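Local coordinates for putative exotoxin (superantigen) (Streptococcus pyogenes, PDB 1TY0), which acts as a streptococcal superantigen toxin that can use a common surface both for T-cell receptor binding and for dimerization, at the interface of chains A and B. Sequence-based numbering; all coordinates share one arbitrary frame. Chains: chain A/B, putative exotoxin (superantigen).

Contact 1: the interface of chains A and B. Residues chain A 21, 23, 76, 79, 85; chain B 19-21.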
# COMPACT_ATOMS: atom_id res chain seq x y z
N ILE A 21 0.98 -1.92 0.75
CA ILE A 21 2.17 -1.99 -0.10
C ILE A 21 3.27 -1.26 0.66
O ILE A 21 3.11 -0.10 1.03
CB ILE A 21 1.93 -1.28 -1.45
CG1 ILE A 21 0.98 -2.11 -2.31
CG2 ILE A 21 3.26 -1.05 -2.17
CD1 ILE A 21 1.57 -3.42 -2.76
N VAL A 23 7.06 0.56 1.55
CA VAL A 23 8.01 1.50 0.96
C VAL A 23 9.26 0.64 0.90
O VAL A 23 9.83 0.29 1.94
CB VAL A 23 8.24 2.71 1.88
CG1 VAL A 23 9.37 3.57 1.31
CG2 VAL A 23 6.97 3.52 2.01
N PRO A 76 4.17 2.43 5.41
CA PRO A 76 3.69 3.81 5.58
C PRO A 76 2.51 3.86 6.55
O PRO A 76 1.60 3.03 6.47
CB PRO A 76 3.30 4.22 4.17
CG PRO A 76 2.77 2.93 3.59
CD PRO A 76 3.82 1.92 4.06
N PHE A 79 -0.29 9.44 4.96
CA PHE A 79 0.03 10.08 3.68
C PHE A 79 -0.29 11.56 3.80
O PHE A 79 -1.21 11.96 4.52
CB PHE A 79 -0.81 9.49 2.54
CG PHE A 79 -0.57 8.03 2.29
CD1 PHE A 79 0.71 7.56 2.02
CD2 PHE A 79 -1.63 7.13 2.30
CE1 PHE A 79 0.93 6.20 1.78
CE2 PHE A 79 -1.42 5.78 2.05
CZ PHE A 79 -0.14 5.31 1.79
N TYR A 85 7.56 9.90 2.02
CA TYR A 85 6.92 8.73 2.60
C TYR A 85 7.25 8.77 4.10
O TYR A 85 8.38 9.06 4.49
CB TYR A 85 7.49 7.43 2.02
CG TYR A 85 6.97 7.09 0.64
CD1 TYR A 85 5.60 7.01 0.38
CD2 TYR A 85 7.85 6.83 -0.40
CE1 TYR A 85 5.13 6.67 -0.89
CE2 TYR A 85 7.39 6.49 -1.67
CZ TYR A 85 6.03 6.41 -1.91
OH TYR A 85 5.59 6.04 -3.15
N GLU B 19 -6.65 3.95 1.09
CA GLU B 19 -5.44 4.28 1.85
C GLU B 19 -4.37 3.29 1.42
O GLU B 19 -4.03 2.36 2.16
CB GLU B 19 -5.69 4.15 3.35
CG GLU B 19 -4.51 4.60 4.22
CD GLU B 19 -4.40 6.11 4.31
OE1 GLU B 19 -4.89 6.80 3.39
OE2 GLU B 19 -3.82 6.60 5.30
N ILE B 20 -3.82 3.48 0.23
CA ILE B 20 -2.82 2.55 -0.28
C ILE B 20 -1.82 3.19 -1.23
O ILE B 20 -2.08 4.26 -1.79
CB ILE B 20 -3.54 1.38 -1.01
CG1 ILE B 20 -2.55 0.25 -1.31
CG2 ILE B 20 -4.17 1.89 -2.30
CD1 ILE B 20 -3.23 -1.03 -1.74
N ILE B 21 -0.67 2.56 -1.38
CA ILE B 21 0.33 3.05 -2.31
C ILE B 21 -0.05 2.38 -3.63
O ILE B 21 -0.27 1.17 -3.68
CB ILE B 21 1.76 2.64 -1.87
CG1 ILE B 21 2.23 3.59 -0.76
CG2 ILE B 21 2.72 2.69 -3.05
CD1 ILE B 21 3.62 3.28 -0.23
O HOH W 1 -3.12 9.16 5.46

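Contact 2: the interface of chains A and B. Residues chain A 19-21, 140, 144; chain B 79, 183.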
# COMPACT_ATOMS: atom_id res chain seq x y z
N GLU A 19 -2.65 -5.12 5.13
CA GLU A 19 -3.00 -5.30 3.72
C GLU A 19 -2.54 -4.00 3.09
O GLU A 19 -3.34 -3.12 2.80
CB GLU A 19 -4.51 -5.47 3.54
CG GLU A 19 -5.01 -6.89 3.74
CD GLU A 19 -4.66 -7.79 2.57
OE1 GLU A 19 -5.15 -7.53 1.45
OE2 GLU A 19 -3.88 -8.75 2.77
N ILE A 20 -1.23 -3.88 2.89
CA ILE A 20 -0.64 -2.66 2.39
C ILE A 20 0.61 -2.91 1.55
O ILE A 20 1.21 -3.98 1.61
CB ILE A 20 -0.28 -1.76 3.59
CG1 ILE A 20 0.35 -0.45 3.13
CG2 ILE A 20 0.68 -2.51 4.49
CD1 ILE A 20 0.64 0.49 4.29
N ILE A 21 0.98 -1.92 0.75
CA ILE A 21 2.17 -1.99 -0.10
C ILE A 21 3.27 -1.26 0.66
O ILE A 21 3.11 -0.10 1.03
CB ILE A 21 1.93 -1.28 -1.45
CG1 ILE A 21 0.98 -2.11 -2.31
CG2 ILE A 21 3.26 -1.05 -2.17
CD1 ILE A 21 1.57 -3.42 -2.76
N GLN A 140 1.90 -11.38 6.08
CA GLN A 140 1.21 -11.47 4.80
C GLN A 140 1.08 -12.94 4.37
O GLN A 140 0.03 -13.36 3.89
CB GLN A 140 1.94 -10.67 3.73
CG GLN A 140 1.40 -9.26 3.54
CD GLN A 140 -0.04 -9.26 3.04
OE1 GLN A 140 -0.43 -10.09 2.23
NE2 GLN A 140 -0.84 -8.30 3.52
N GLN A 144 -2.54 -14.69 3.91
CA GLN A 144 -2.90 -15.31 2.64
C GLN A 144 -3.11 -16.82 2.74
O GLN A 144 -4.01 -17.38 2.11
CB GLN A 144 -1.80 -15.06 1.62
CG GLN A 144 -1.60 -13.61 1.22
CD GLN A 144 -0.23 -13.36 0.63
OE1 GLN A 144 0.45 -14.28 0.18
NE2 GLN A 144 0.19 -12.10 0.63
N PHE B 79 -3.67 -9.31 -2.53
CA PHE B 79 -2.26 -9.67 -2.44
C PHE B 79 -2.16 -11.18 -2.35
O PHE B 79 -2.96 -11.82 -1.67
CB PHE B 79 -1.61 -9.03 -1.21
CG PHE B 79 -1.64 -7.53 -1.22
CD1 PHE B 79 -1.00 -6.82 -2.23
CD2 PHE B 79 -2.31 -6.82 -0.23
CE1 PHE B 79 -1.03 -5.43 -2.26
CE2 PHE B 79 -2.35 -5.43 -0.25
CZ PHE B 79 -1.71 -4.73 -1.26
N ARG B 183 -12.07 -4.31 -1.67
CA ARG B 183 -11.32 -3.43 -2.55
C ARG B 183 -11.64 -3.80 -3.99
O ARG B 183 -11.77 -2.92 -4.85
CB ARG B 183 -9.82 -3.56 -2.30
CG ARG B 183 -9.34 -2.72 -1.14
CD ARG B 183 -7.84 -2.84 -0.95
NE ARG B 183 -7.32 -1.78 -0.10
CZ ARG B 183 -6.15 -1.82 0.52
NH1 ARG B 183 -5.37 -2.88 0.39
NH2 ARG B 183 -5.75 -0.80 1.27
O HOH W 2 -5.18 -9.69 -0.09

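Contact 1: the interface of chains A and B
B:Ile21 and A:Ile21 meet with similar first torsions but different second ones. In both, CG1 is anti to the carbonyl carbon, yet B:Ile21 is stretched out at chi2 (179°), which carries its CD1 in among A:Ile21, A:Tyr85, A:Pro76 and A:Val23, whereas A:Ile21 is folded at chi2 (-67°) and turns its CD1 away from this patch. The two side chains cross obliquely; CG2 of A:Ile21 lies 3.9 Å from CG2 of B:Ile21, with the CB atoms just as near.

Several groups of chain A surround the extended CD1 methyl of B:Ile21. The backbone carbonyl O of A:Ile21 lies 3.6 Å from CD1 of B:Ile21. A:Tyr85 comes tip to tip with the isoleucine, bringing ring carbon CE1 to 3.8 Å from B:Ile21 CD1. CG of A:Pro76 and CG2 of A:Val23 also touch it; the same valine methyl rests over one face of the A:Tyr85 ring, toward its rim.

A:Phe79 forms the other flank. Its side chain stands at about a right angle to B:Ile21, and A:Phe79 CE1 is 3.9 Å from B:Ile21 CG1. The opposite side of the ring, CD2 and CE2, runs antiparallel to the bent side chain of B:Glu19, with ring and carboxylate planes 69° apart; A:Phe79 CD2 is 3.6 Å from the carboxylate carbon CD of B:Glu19. No direct polar bond crosses the patch. Instead, water 1 lies 2.9 Å from the backbone N of A:Phe79 and 2.7 Å from carboxylate OE2 of B:Glu19, linking the two chains beside the apolar contacts.

The patch is thus an apolar packing contact, made by loop residues and two strand residues, A:Val23 and A:Tyr85, of the OB-fold domain. It supplies apolar packing for the SPE-J dimer, whose interface can overlap the surface offered to the T-cell receptor.

Contact 2: the interface of chains A and B
B:Phe79 pushes its ring between A:Glu19 and A:Ile21, and with 95 Å² hidden it is the centre of this patch. CG is anti to the carbonyl carbon (chi1 -62°), directing the ring into chain A. On one side, ring atom CE1 of B:Phe79 packs 3.3 Å from the CD1 methyl of A:Ile21, a tight contact. On the other, the carboxylate carbon CD of A:Glu19 sits at the ring edge, in its plane, as the two side chains slide past each other in opposite directions.

A:Glu19 is bent at chi2; one carboxylate oxygen is bonded by a glutamine of its own chain and the other by a water. Amide NE2 of A:Gln140, on helix 131-146, donates to OE2 of A:Glu19 from above the carboxylate plane at 3.2 Å. The other oxygen, OE1 of A:Glu19, lies 2.7 Å from water 2, which also bonds the backbone N of B:Phe79. A:Gln144 NE2 donates in turn to OE1 of A:Gln140, which should help to hold the first amide in its turn; A:Gln140 OE1 also lies against CB of B:Phe79.

B:Arg183, at the start of helix 183-187, reaches across with its chain extended from CG to NE. Its guanidinium may favour the nearby carboxylate electrostatically, although the charged groups do not touch. The direct bond goes to the backbone instead: NH1 of B:Arg183 donates to the carbonyl O of A:Glu19 at 3.2 Å, approaching 47° out of the carbonyl plane.

The C-alpha centres of contact 1 and contact 2 are about 12 Å apart, and A:Ile21 belongs to both: its carbonyl, CB and CG2 serve contact 1, CD1 contact 2, and CG1 touches both. Segment 19-21 and A:Phe79 or B:Phe79 appear in each with the chains exchanged, as expected for a two-fold pair. Each subunit therefore offers loop 19-21 and the same phenylalanine to its partner, and in these patches apolar contacts lie alongside water-mediated and direct polar bonds. The torsions of A:Ile21 and B:Ile21, and of A:Glu19 and B:Glu19, differ, showing that the symmetry is not exact in detail.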